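Alpha-L-rhamnosidase (Klebsiella oxytoca, PDB 4XHC) hydrolyses terminal alpha-L-rhamnose residues from rhamnosides as a two-domain family GH78 glycosidase that binds rhamnose in its pocket. Local coordinates at residues A[249-254]-A[469-474]; A[331-336]-A[388-393]; A[356-361]-A[528-533]; A[377-382]-A[395-400]. All coordinates share one frame; numbering follows the deposited sequence.

Contact 1: A[249-254]-A[469-474]; sequences DLRLQA and RHHYIA. With RAM (alpha-L-rhamnopyranose), chain C.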
# COMPACT_ATOMS: atom_id res chain seq x y z
N ASP A 249 -1.78 26.74 -19.36
CA ASP A 249 -0.51 26.02 -19.41
C ASP A 249 -0.20 25.59 -20.85
O ASP A 249 0.89 25.82 -21.36
CB ASP A 249 -0.53 24.81 -18.47
CG ASP A 249 -0.73 25.21 -17.01
OD1 ASP A 249 -1.80 25.77 -16.69
OD2 ASP A 249 0.17 24.96 -16.18
N LEU A 250 -1.19 24.97 -21.49
CA LEU A 250 -1.11 24.58 -22.90
C LEU A 250 -0.60 25.71 -23.79
O LEU A 250 0.24 25.49 -24.66
CB LEU A 250 -2.48 24.11 -23.40
CG LEU A 250 -2.61 23.78 -24.89
CD1 LEU A 250 -1.61 22.72 -25.31
CD2 LEU A 250 -4.02 23.33 -25.22
N ARG A 251 -1.13 26.91 -23.59
CA ARG A 251 -0.76 28.04 -24.43
C ARG A 251 0.73 28.28 -24.44
O ARG A 251 1.31 28.53 -25.49
CB ARG A 251 -1.47 29.32 -23.98
CG ARG A 251 -1.18 30.50 -24.89
CD ARG A 251 -2.16 31.65 -24.69
NE ARG A 251 -1.68 32.54 -23.66
CZ ARG A 251 -1.13 33.73 -23.86
NH1 ARG A 251 -0.97 34.24 -25.07
NH2 ARG A 251 -0.74 34.43 -22.83
N LEU A 252 1.35 28.21 -23.27
CA LEU A 252 2.78 28.44 -23.14
C LEU A 252 3.59 27.23 -23.60
O LEU A 252 4.61 27.38 -24.27
CB LEU A 252 3.14 28.83 -21.70
CG LEU A 252 3.17 30.34 -21.43
CD1 LEU A 252 1.99 31.07 -22.04
CD2 LEU A 252 3.22 30.59 -19.94
N GLN A 253 3.12 26.04 -23.25
CA GLN A 253 3.80 24.83 -23.66
C GLN A 253 3.88 24.70 -25.17
O GLN A 253 4.90 24.28 -25.70
CB GLN A 253 3.13 23.60 -23.06
CG GLN A 253 3.26 23.54 -21.55
CD GLN A 253 2.84 22.20 -20.96
OE1 GLN A 253 3.25 21.15 -21.44
NE2 GLN A 253 2.06 22.25 -19.89
N ALA A 254 2.81 25.09 -25.86
CA ALA A 254 2.79 25.02 -27.33
C ALA A 254 3.86 25.90 -27.96
O ALA A 254 4.44 25.54 -28.98
CB ALA A 254 1.41 25.37 -27.87
N ARG A 469 5.49 35.88 -14.95
CA ARG A 469 6.77 36.46 -15.34
C ARG A 469 7.01 36.32 -16.83
O ARG A 469 7.61 37.20 -17.44
CB ARG A 469 7.90 35.80 -14.58
CG ARG A 469 7.88 36.10 -13.10
CD ARG A 469 8.99 37.05 -12.73
NE ARG A 469 9.02 37.31 -11.30
CZ ARG A 469 9.94 38.05 -10.70
NH1 ARG A 469 10.92 38.59 -11.42
NH2 ARG A 469 9.92 38.24 -9.39
N HIS A 470 6.56 35.22 -17.41
CA HIS A 470 6.65 35.04 -18.85
C HIS A 470 6.09 36.25 -19.58
O HIS A 470 6.67 36.71 -20.56
CB HIS A 470 5.87 33.80 -19.29
CG HIS A 470 5.54 33.79 -20.74
ND1 HIS A 470 6.41 33.33 -21.70
CD2 HIS A 470 4.43 34.21 -21.40
CE1 HIS A 470 5.85 33.45 -22.89
NE2 HIS A 470 4.65 33.98 -22.74
N HIS A 471 4.96 36.74 -19.10
CA HIS A 471 4.28 37.85 -19.75
C HIS A 471 5.02 39.16 -19.55
O HIS A 471 5.03 40.00 -20.44
CB HIS A 471 2.83 37.92 -19.27
CG HIS A 471 2.05 36.69 -19.60
ND1 HIS A 471 2.02 35.59 -18.77
CD2 HIS A 471 1.32 36.37 -20.69
CE1 HIS A 471 1.28 34.65 -19.33
NE2 HIS A 471 0.85 35.09 -20.49
N TYR A 472 5.64 39.32 -18.39
CA TYR A 472 6.51 40.46 -18.12
C TYR A 472 7.64 40.50 -19.15
O TYR A 472 7.96 41.57 -19.69
CB TYR A 472 7.05 40.35 -16.70
CG TYR A 472 8.05 41.41 -16.30
CD1 TYR A 472 7.80 42.75 -16.54
CD2 TYR A 472 9.22 41.06 -15.64
CE1 TYR A 472 8.72 43.72 -16.17
CE2 TYR A 472 10.14 42.02 -15.25
CZ TYR A 472 9.88 43.35 -15.52
OH TYR A 472 10.79 44.29 -15.14
N ILE A 473 8.23 39.35 -19.43
CA ILE A 473 9.31 39.25 -20.43
C ILE A 473 8.80 39.63 -21.81
O ILE A 473 9.46 40.37 -22.54
CB ILE A 473 9.92 37.83 -20.48
CG1 ILE A 473 10.55 37.46 -19.14
CG2 ILE A 473 10.97 37.73 -21.59
CD1 ILE A 473 11.52 38.49 -18.59
N ALA A 474 7.63 39.11 -22.17
CA ALA A 474 7.04 39.38 -23.47
C ALA A 474 6.77 40.87 -23.64
O ALA A 474 7.01 41.42 -24.72
CB ALA A 474 5.75 38.60 -23.63
C1 RAM C . -3.32 25.24 -10.72
C2 RAM C . -2.08 24.87 -11.51
C3 RAM C . -2.33 25.02 -13.00
C4 RAM C . -3.11 26.30 -13.24
C5 RAM C . -4.50 26.15 -12.65
C6 RAM C . -5.08 27.44 -12.16
O1 RAM C . -3.46 24.33 -9.70
O2 RAM C . -1.06 25.77 -11.12
O3 RAM C . -1.09 25.06 -13.72
O4 RAM C . -3.22 26.55 -14.63
O5 RAM C . -4.47 25.22 -11.55

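Contact 2: A[331-336]-A[388-393]; sequences TARRQV and RFEPEL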
# COMPACT_ATOMS: atom_id res chain seq x y z
N THR A 331 -15.64 27.41 -32.41
CA THR A 331 -15.36 27.30 -30.97
C THR A 331 -14.66 28.58 -30.47
O THR A 331 -15.07 29.16 -29.46
CB THR A 331 -14.52 26.04 -30.63
OG1 THR A 331 -15.26 24.85 -30.91
CG2 THR A 331 -14.15 25.99 -29.15
N ALA A 332 -13.63 29.03 -31.19
CA ALA A 332 -12.89 30.25 -30.83
C ALA A 332 -13.80 31.46 -30.79
O ALA A 332 -13.81 32.20 -29.80
CB ALA A 332 -11.75 30.50 -31.81
N ARG A 333 -14.57 31.65 -31.86
CA ARG A 333 -15.51 32.76 -31.96
C ARG A 333 -16.49 32.78 -30.79
O ARG A 333 -16.82 33.85 -30.28
CB ARG A 333 -16.29 32.69 -33.27
CG ARG A 333 -17.33 33.79 -33.45
CD ARG A 333 -18.17 33.56 -34.68
NE ARG A 333 -18.96 32.34 -34.56
CZ ARG A 333 -19.37 31.59 -35.57
NH1 ARG A 333 -19.09 31.90 -36.83
NH2 ARG A 333 -20.08 30.50 -35.33
N ARG A 334 -16.97 31.61 -30.38
CA ARG A 334 -17.95 31.52 -29.29
C ARG A 334 -17.36 31.97 -27.95
O ARG A 334 -18.07 32.52 -27.11
CB ARG A 334 -18.49 30.09 -29.18
CG ARG A 334 -19.68 29.93 -28.24
CD ARG A 334 -21.01 30.03 -28.97
NE ARG A 334 -22.11 29.96 -28.01
CZ ARG A 334 -22.62 31.00 -27.34
NH1 ARG A 334 -22.17 32.24 -27.54
NH2 ARG A 334 -23.61 30.81 -26.47
N GLN A 335 -16.06 31.74 -27.76
CA GLN A 335 -15.41 32.17 -26.52
C GLN A 335 -15.42 33.70 -26.42
O GLN A 335 -15.59 34.26 -25.34
CB GLN A 335 -13.97 31.65 -26.42
CG GLN A 335 -13.81 30.14 -26.52
CD GLN A 335 -14.88 29.34 -25.79
OE1 GLN A 335 -14.95 29.36 -24.56
NE2 GLN A 335 -15.69 28.60 -26.53
N VAL A 336 -15.27 34.35 -27.57
CA VAL A 336 -15.32 35.80 -27.64
C VAL A 336 -16.74 36.32 -27.43
O VAL A 336 -16.92 37.27 -26.69
CB VAL A 336 -14.77 36.32 -28.98
CG1 VAL A 336 -14.90 37.83 -29.07
CG2 VAL A 336 -13.31 35.90 -29.15
N ARG A 388 -9.53 35.57 -42.20
CA ARG A 388 -9.45 34.37 -43.06
C ARG A 388 -10.76 33.60 -43.19
O ARG A 388 -11.11 33.17 -44.27
CB ARG A 388 -8.41 33.39 -42.52
CG ARG A 388 -7.01 33.95 -42.39
CD ARG A 388 -6.14 32.97 -41.61
NE ARG A 388 -4.74 33.38 -41.58
CZ ARG A 388 -3.90 33.29 -42.61
NH1 ARG A 388 -4.31 32.80 -43.79
NH2 ARG A 388 -2.65 33.70 -42.46
N PHE A 389 -11.47 33.38 -42.08
CA PHE A 389 -12.62 32.46 -42.06
C PHE A 389 -14.00 33.12 -41.98
O PHE A 389 -15.00 32.45 -42.21
CB PHE A 389 -12.46 31.48 -40.90
CG PHE A 389 -11.13 30.79 -40.87
CD1 PHE A 389 -10.71 30.02 -41.94
CD2 PHE A 389 -10.29 30.92 -39.78
CE1 PHE A 389 -9.49 29.38 -41.92
CE2 PHE A 389 -9.07 30.28 -39.74
CZ PHE A 389 -8.66 29.51 -40.82
N GLU A 390 -14.05 34.42 -41.66
CA GLU A 390 -15.33 35.15 -41.56
C GLU A 390 -15.10 36.67 -41.67
O GLU A 390 -15.26 37.40 -40.69
CB GLU A 390 -16.03 34.78 -40.24
CG GLU A 390 -17.54 35.05 -40.21
CD GLU A 390 -18.23 34.52 -38.97
OE1 GLU A 390 -17.72 33.56 -38.36
OE2 GLU A 390 -19.28 35.06 -38.57
N PRO A 391 -14.73 37.16 -42.88
CA PRO A 391 -14.27 38.55 -43.06
C PRO A 391 -15.26 39.60 -42.59
O PRO A 391 -14.86 40.65 -42.09
CB PRO A 391 -14.09 38.67 -44.58
CG PRO A 391 -13.96 37.27 -45.07
CD PRO A 391 -14.77 36.42 -44.15
N GLU A 392 -16.55 39.30 -42.74
CA GLU A 392 -17.61 40.25 -42.40
C GLU A 392 -17.68 40.58 -40.91
O GLU A 392 -18.03 41.69 -40.51
CB GLU A 392 -18.95 39.68 -42.90
CG GLU A 392 -20.02 40.74 -43.18
CD GLU A 392 -19.57 41.72 -44.24
OE1 GLU A 392 -19.83 41.43 -45.43
OE2 GLU A 392 -18.92 42.75 -43.90
N LEU A 393 -17.30 39.61 -40.09
CA LEU A 393 -17.28 39.77 -38.64
C LEU A 393 -16.08 40.60 -38.16
O LEU A 393 -16.17 41.28 -37.13
CB LEU A 393 -17.27 38.38 -38.00
CG LEU A 393 -17.33 38.27 -36.48
CD1 LEU A 393 -18.53 39.02 -35.92
CD2 LEU A 393 -17.37 36.80 -36.09

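Contact 3: A[356-361]-A[528-533]; sequences WVFIDW and HAWSCT. With RAM (alpha-L-rhamnopyranose), chain C.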
# COMPACT_ATOMS: atom_id res chain seq x y z
N TRP A 356 -13.30 33.93 -11.02
CA TRP A 356 -13.86 33.98 -12.37
C TRP A 356 -12.81 34.09 -13.46
O TRP A 356 -13.09 33.81 -14.62
CB TRP A 356 -14.86 35.14 -12.48
CG TRP A 356 -14.29 36.52 -12.26
CD1 TRP A 356 -14.10 37.15 -11.07
CD2 TRP A 356 -13.87 37.45 -13.27
NE1 TRP A 356 -13.57 38.40 -11.27
CE2 TRP A 356 -13.43 38.61 -12.61
CE3 TRP A 356 -13.84 37.41 -14.67
CZ2 TRP A 356 -12.95 39.73 -13.30
CZ3 TRP A 356 -13.35 38.51 -15.36
CH2 TRP A 356 -12.92 39.66 -14.68
N VAL A 357 -11.60 34.50 -13.09
CA VAL A 357 -10.47 34.61 -13.99
C VAL A 357 -9.20 34.27 -13.19
O VAL A 357 -9.14 34.50 -11.98
CB VAL A 357 -10.39 36.03 -14.58
CG1 VAL A 357 -10.22 37.08 -13.49
CG2 VAL A 357 -9.28 36.14 -15.61
N PHE A 358 -8.18 33.70 -13.84
CA PHE A 358 -7.00 33.26 -13.09
C PHE A 358 -5.89 34.31 -12.94
O PHE A 358 -5.65 34.80 -11.84
CB PHE A 358 -6.40 31.97 -13.66
CG PHE A 358 -5.11 31.60 -13.00
CD1 PHE A 358 -5.08 31.33 -11.64
CD2 PHE A 358 -3.92 31.60 -13.70
CE1 PHE A 358 -3.90 31.01 -11.00
CE2 PHE A 358 -2.72 31.29 -13.06
CZ PHE A 358 -2.72 30.99 -11.71
N ILE A 359 -5.18 34.61 -14.02
CA ILE A 359 -4.10 35.61 -14.04
C ILE A 359 -2.81 35.22 -13.30
O ILE A 359 -1.75 35.22 -13.91
CB ILE A 359 -4.55 36.99 -13.53
CG1 ILE A 359 -5.87 37.42 -14.21
CG2 ILE A 359 -3.46 38.02 -13.74
CD1 ILE A 359 -5.81 37.56 -15.71
N ASP A 360 -2.90 34.93 -12.01
CA ASP A 360 -1.72 34.52 -11.21
C ASP A 360 -2.19 33.88 -9.90
O ASP A 360 -3.36 34.00 -9.54
CB ASP A 360 -0.82 35.73 -10.91
CG ASP A 360 0.55 35.36 -10.30
OD1 ASP A 360 0.95 34.17 -10.33
OD2 ASP A 360 1.25 36.27 -9.79
N TRP A 361 -1.31 33.17 -9.22
CA TRP A 361 -1.60 32.65 -7.87
C TRP A 361 -1.28 33.72 -6.82
O TRP A 361 -0.23 33.69 -6.17
CB TRP A 361 -0.82 31.36 -7.59
CG TRP A 361 -1.50 30.16 -8.13
CD1 TRP A 361 -1.03 29.30 -9.07
CD2 TRP A 361 -2.81 29.70 -7.77
NE1 TRP A 361 -1.96 28.31 -9.32
CE2 TRP A 361 -3.06 28.53 -8.54
CE3 TRP A 361 -3.78 30.14 -6.88
CZ2 TRP A 361 -4.26 27.82 -8.43
CZ3 TRP A 361 -4.97 29.44 -6.78
CH2 TRP A 361 -5.20 28.29 -7.55
N HIS A 528 7.03 22.26 -13.79
CA HIS A 528 5.79 22.82 -14.32
C HIS A 528 6.13 23.53 -15.60
O HIS A 528 6.90 24.49 -15.59
CB HIS A 528 5.17 23.79 -13.31
CG HIS A 528 3.70 23.57 -13.09
ND1 HIS A 528 3.21 22.47 -12.42
CD2 HIS A 528 2.63 24.31 -13.43
CE1 HIS A 528 1.89 22.54 -12.37
NE2 HIS A 528 1.51 23.65 -12.97
N ALA A 529 5.54 23.07 -16.69
CA ALA A 529 5.95 23.50 -18.03
C ALA A 529 5.52 24.92 -18.39
O ALA A 529 6.03 25.49 -19.36
CB ALA A 529 5.47 22.51 -19.07
N TRP A 530 4.61 25.51 -17.63
CA TRP A 530 4.29 26.91 -17.84
C TRP A 530 5.46 27.80 -17.41
O TRP A 530 5.45 29.00 -17.64
CB TRP A 530 2.96 27.31 -17.17
CG TRP A 530 2.93 27.54 -15.68
CD1 TRP A 530 3.98 27.53 -14.81
CD2 TRP A 530 1.78 27.89 -14.90
NE1 TRP A 530 3.55 27.81 -13.53
CE2 TRP A 530 2.20 28.04 -13.57
CE3 TRP A 530 0.43 28.08 -15.21
CZ2 TRP A 530 1.33 28.37 -12.54
CZ3 TRP A 530 -0.44 28.40 -14.19
CH2 TRP A 530 0.01 28.55 -12.87
N SER A 531 6.48 27.19 -16.80
CA SER A 531 7.70 27.90 -16.40
C SER A 531 8.91 27.66 -17.31
O SER A 531 10.01 28.07 -16.97
CB SER A 531 8.10 27.50 -14.98
OG SER A 531 7.02 27.67 -14.09
N CYS A 532 8.72 27.02 -18.46
CA CYS A 532 9.85 26.67 -19.33
C CYS A 532 9.97 27.54 -20.59
O CYS A 532 10.67 27.17 -21.54
CB CYS A 532 9.77 25.19 -19.73
SG CYS A 532 8.51 24.82 -20.97
N THR A 533 9.34 28.71 -20.59
CA THR A 533 9.32 29.56 -21.78
C THR A 533 10.65 30.22 -22.13
O THR A 533 10.85 30.61 -23.28
CB THR A 533 8.25 30.65 -21.68
OG1 THR A 533 8.28 31.24 -20.37
CG2 THR A 533 6.88 30.06 -21.93
C1 RAM C . -3.32 25.24 -10.72
C2 RAM C . -2.08 24.87 -11.51
C3 RAM C . -2.33 25.02 -13.00
C4 RAM C . -3.11 26.30 -13.24
C5 RAM C . -4.50 26.15 -12.65
C6 RAM C . -5.08 27.44 -12.16
O1 RAM C . -3.46 24.33 -9.70
O2 RAM C . -1.06 25.77 -11.12
O3 RAM C . -1.09 25.06 -13.72
O4 RAM C . -3.22 26.55 -14.63
O5 RAM C . -4.47 25.22 -11.55

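Contact 4: A[377-382]-A[395-400]; sequences YCLQRA and VSYRQR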
# COMPACT_ATOMS: atom_id res chain seq x y z
N TYR A 377 -6.34 41.53 -25.83
CA TYR A 377 -5.28 40.73 -26.44
C TYR A 377 -5.86 39.63 -27.33
O TYR A 377 -5.39 39.42 -28.45
CB TYR A 377 -4.40 40.11 -25.34
CG TYR A 377 -3.22 39.32 -25.86
CD1 TYR A 377 -3.33 37.97 -26.12
CD2 TYR A 377 -1.98 39.94 -26.07
CE1 TYR A 377 -2.25 37.25 -26.61
CE2 TYR A 377 -0.90 39.22 -26.55
CZ TYR A 377 -1.04 37.88 -26.81
OH TYR A 377 0.01 37.15 -27.29
N CYS A 378 -6.88 38.94 -26.82
CA CYS A 378 -7.46 37.78 -27.51
C CYS A 378 -8.45 38.19 -28.61
O CYS A 378 -8.55 37.54 -29.65
CB CYS A 378 -8.06 36.80 -26.51
SG CYS A 378 -6.81 35.93 -25.50
N LEU A 379 -9.15 39.30 -28.41
CA LEU A 379 -9.97 39.86 -29.48
C LEU A 379 -9.13 40.19 -30.72
O LEU A 379 -9.53 39.90 -31.83
CB LEU A 379 -10.69 41.12 -29.00
CG LEU A 379 -11.69 41.70 -29.97
CD1 LEU A 379 -12.75 40.69 -30.34
CD2 LEU A 379 -12.34 42.93 -29.35
N GLN A 380 -7.95 40.77 -30.51
CA GLN A 380 -7.03 41.06 -31.61
C GLN A 380 -6.71 39.81 -32.45
O GLN A 380 -6.67 39.88 -33.67
CB GLN A 380 -5.74 41.68 -31.06
CG GLN A 380 -4.67 42.06 -32.08
CD GLN A 380 -5.12 43.13 -33.04
OE1 GLN A 380 -4.84 44.31 -32.83
NE2 GLN A 380 -5.82 42.74 -34.08
N ARG A 381 -6.48 38.69 -31.78
CA ARG A 381 -6.20 37.44 -32.49
C ARG A 381 -7.45 36.89 -33.14
O ARG A 381 -7.37 36.29 -34.21
CB ARG A 381 -5.58 36.38 -31.56
CG ARG A 381 -4.07 36.49 -31.41
CD ARG A 381 -3.70 37.52 -30.37
NE ARG A 381 -2.30 37.90 -30.45
CZ ARG A 381 -1.80 39.02 -29.92
NH1 ARG A 381 -2.57 39.87 -29.25
NH2 ARG A 381 -0.51 39.29 -30.05
N ALA A 382 -8.61 37.07 -32.51
CA ALA A 382 -9.88 36.71 -33.13
C ALA A 382 -10.13 37.48 -34.45
O ALA A 382 -10.75 36.96 -35.37
CB ALA A 382 -11.03 36.94 -32.16
N VAL A 395 -14.94 43.24 -39.36
CA VAL A 395 -15.29 44.65 -39.39
C VAL A 395 -15.82 45.13 -38.04
O VAL A 395 -15.36 46.15 -37.51
CB VAL A 395 -16.34 44.99 -40.48
CG1 VAL A 395 -16.68 46.47 -40.43
CG2 VAL A 395 -15.85 44.58 -41.87
N SER A 396 -16.79 44.40 -37.47
CA SER A 396 -17.39 44.79 -36.19
C SER A 396 -16.46 44.50 -35.00
O SER A 396 -16.41 45.28 -34.06
CB SER A 396 -18.76 44.14 -35.98
OG SER A 396 -18.69 42.74 -36.10
N TYR A 397 -15.71 43.40 -35.05
CA TYR A 397 -14.66 43.14 -34.05
C TYR A 397 -13.61 44.27 -33.98
O TYR A 397 -13.14 44.61 -32.89
CB TYR A 397 -13.95 41.81 -34.34
CG TYR A 397 -14.62 40.55 -33.81
CD1 TYR A 397 -15.87 40.58 -33.18
CD2 TYR A 397 -14.00 39.30 -33.98
CE1 TYR A 397 -16.47 39.42 -32.71
CE2 TYR A 397 -14.60 38.13 -33.51
CZ TYR A 397 -15.83 38.20 -32.88
OH TYR A 397 -16.42 37.04 -32.41
N ARG A 398 -13.26 44.87 -35.12
CA ARG A 398 -12.31 45.99 -35.10
C ARG A 398 -12.85 47.21 -34.37
O ARG A 398 -12.09 47.91 -33.70
CB ARG A 398 -11.87 46.40 -36.52
CG ARG A 398 -10.70 45.58 -37.04
CD ARG A 398 -10.15 46.08 -38.36
NE ARG A 398 -9.87 44.94 -39.23
CZ ARG A 398 -10.58 44.59 -40.31
NH1 ARG A 398 -11.63 45.31 -40.71
NH2 ARG A 398 -10.24 43.51 -41.00
N GLN A 399 -14.14 47.48 -34.54
CA GLN A 399 -14.80 48.59 -33.83
C GLN A 399 -14.84 48.31 -32.34
O GLN A 399 -14.63 49.20 -31.53
CB GLN A 399 -16.22 48.80 -34.33
CG GLN A 399 -16.27 49.29 -35.76
CD GLN A 399 -17.69 49.47 -36.23
OE1 GLN A 399 -18.29 50.49 -35.95
NE2 GLN A 399 -18.21 48.49 -36.97
N ARG A 400 -15.13 47.06 -32.01
CA ARG A 400 -15.22 46.65 -30.62
C ARG A 400 -13.87 46.75 -29.91
O ARG A 400 -13.81 47.15 -28.75
CB ARG A 400 -15.75 45.23 -30.55
CG ARG A 400 -16.37 44.90 -29.21
CD ARG A 400 -17.84 45.32 -29.24
NE ARG A 400 -18.66 44.76 -28.17
CZ ARG A 400 -18.59 45.08 -26.87
NH1 ARG A 400 -17.72 45.99 -26.42
NH2 ARG A 400 -19.41 44.47 -26.02

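Contact 1: A[249-254]-A[469-474]
On the helix whose R251 and L252 meet H470 and H471 across the contact, D249 OD1 accepts a hydrogen bond from O4 of the bound rhamnose at 2.6 Å. Its other oxygen, OD2, takes O3 of the sugar at 2.8 Å, so one carboxylate spans two adjacent hydroxyls. The two segments belong to helices 247-259 and 466-478 of the six-hairpin, (alpha/alpha)6-barrel type of glycosidase domain; the axes of 249-254 and 469-474 come within 12.8 Å, their directions 50° apart, which leaves long side chains to bridge the gap. L252 and H470 run alongside one another, pointing opposite ways, and CG of L252 sits over the imidazole face, 4.1 Å from the ring centroid. H470 ND1 is hydrogen-bonded to T533 OG1, and H470 in turn sets its CD2 edge over the face of the H471 ring. R251 leaves its helix with CG opposite the backbone N (chi1 -176°) and bends at chi3. Its NH1 forms a salt bridge with D310, and H471 ND1 is hydrogen-bonded to Y467 O. Between these two anchored groups, NH2 of R251 reaches the imidazole edge, 2.9 Å from H471 NE2.

Contact 2: A[331-336]-A[388-393]
R333 and E390 approach nearly perpendicular to one another, and their flat ends are also turned steeply, with 82° between the guanidinium and carboxylate planes. This twist lets a single nitrogen and a single oxygen do the pairing: R333 NH1 donates to E390 OE1 at 2.6 Å in a hydrogen-bonded salt bridge. The carboxylate oxygen lies in the guanidinium plane, at its edge, whereas the nitrogen meets OE1 on the syn side, somewhat above the carboxylate plane. The bond is bent, with an N-H...O angle of 142°. OE1 is held twice, since W329 NE1 also hydrogen-bonds to it, which probably limits rotation of the carboxylate. R333 extends from its helix with CG trans to the backbone N; the bend at chi3 (64°) swings the guanidinium toward E390, and L393 packs on the CG-CD part of the chain. The leucine crosses that chain obliquely and brings CD2 to 3.6 Å from R333 CD, so the apolar stem is packed while the charged end is paired. E390 is the first residue to leave helical geometry after helix 368-389, and L393 lies just beyond it, where helix 391-412 is beginning. The contact thus ties helix 322-340 to the turn of the alpha-alpha hairpin 368-389/391-412, near the protein surface, a connection of the kind found in (alpha/alpha)6 glycosidase domains.

Contact 3: A[356-361]-A[528-533]
Aromatic packing joins the two loops: W530 brings CH2 against both F358 and W361, lining the rhamnose pocket. F358 and W530 come from opposite directions and meet rim to rim, centroids 5.9 Å apart and planes at 22°, neither ring over the face of the other; the touch is F358 CZ to W530 CH2. W361 stands roughly square to W530 and lays CD1 against the same CH2, 4.0 Å away, near the plane of the W530 ring. Within its own loop, F358 CE1 sits over the face of the W361 indole, an edge-on approach. W530 CG is placed between the backbone N and the carbonyl carbon (chi1 78°), which turns the indole toward the other loop. Polar grip on the sugar comes from both segments: W361 NE1 donates to rhamnose O2 at 3.2 Å, nearly straight at 164°, and H528 NE2 donates to O3 at 3.1 Å, the sugar oxygen lying at the imidazole edge. E506, Y304 and Y518 are further hydrogen-bonding partners of the sugar. Apolar and face contacts add to this. The methyl C6 lies over one face of F358, 3.9 Å from CD1, while O3 rests above the W530 face on the same side as H528 CD2. Around these loops, D303 takes the backbone N of F358 and I359, Y304 of helix 302-319 and D249 of helix 247-259 touch W530, and A529 and C532 pack on helix 214-230.

Contact 4: A[377-382]-A[395-400]
Segments 377-382 and 395-400, of helices 368-389 and 391-412, run nearly antiparallel, 159° between their directions, with axes 9.8 Å apart at closest approach and the CA atoms of L379 and Y397 nearest at 7.3 Å. L379 crosses the Y397 side chain and sets CD1 over one ring face, off-centre toward CG; the methyl lies 4.1 Å from the ring centroid, a CH-pi contact. The leucine reaches the tyrosine with its CG opposite the backbone N (chi1 -173°). Its second methyl, CD2, meets the backbone of the other helix near R400, whose CB is 4.3 Å away before its chain leads off. A382, one turn after L379, touches the same tyrosine further out, CB to CE2 at 4.0 Å. V336 of helix 322-340 closes on L379, A382 and Y397, making this a three-helix core. Away from this core, R381 folds back on its own helix: NH1 donates to Y377 O at 3.0 Å, and the guanidinium lies over the Y377 ring. R398 instead forms a salt bridge with E387 on the preceding helix. At the interface itself, methyl groups meet an aromatic face, so the hairpin is held there by shape and dispersion, with no directional polar bond between the segments.

How the contacts relate
All four contacts lie in the helical glycosidase domain, in two clusters. Contacts 1 and 3, centres about 8 Å apart, touch each other and the rhamnose, and their segments alternate along the chain. Contacts 2 and 4, centres about 9 Å apart, share helices 368-389 and 391-412 and meet where R333 CG packs on Y397 OH, about 29 Å from the centre of the chain. Contact 4 lies about 21 Å from contact 1, centre to centre, yet R251 brushes Y377. In sequence, 249-254 comes first, then 331-336, 356-361, 377-382, 388-393 and 395-400, with 469-474 and 528-533 last. The outer hairpin thus falls between pocket segments that the chain brings together from distant positions.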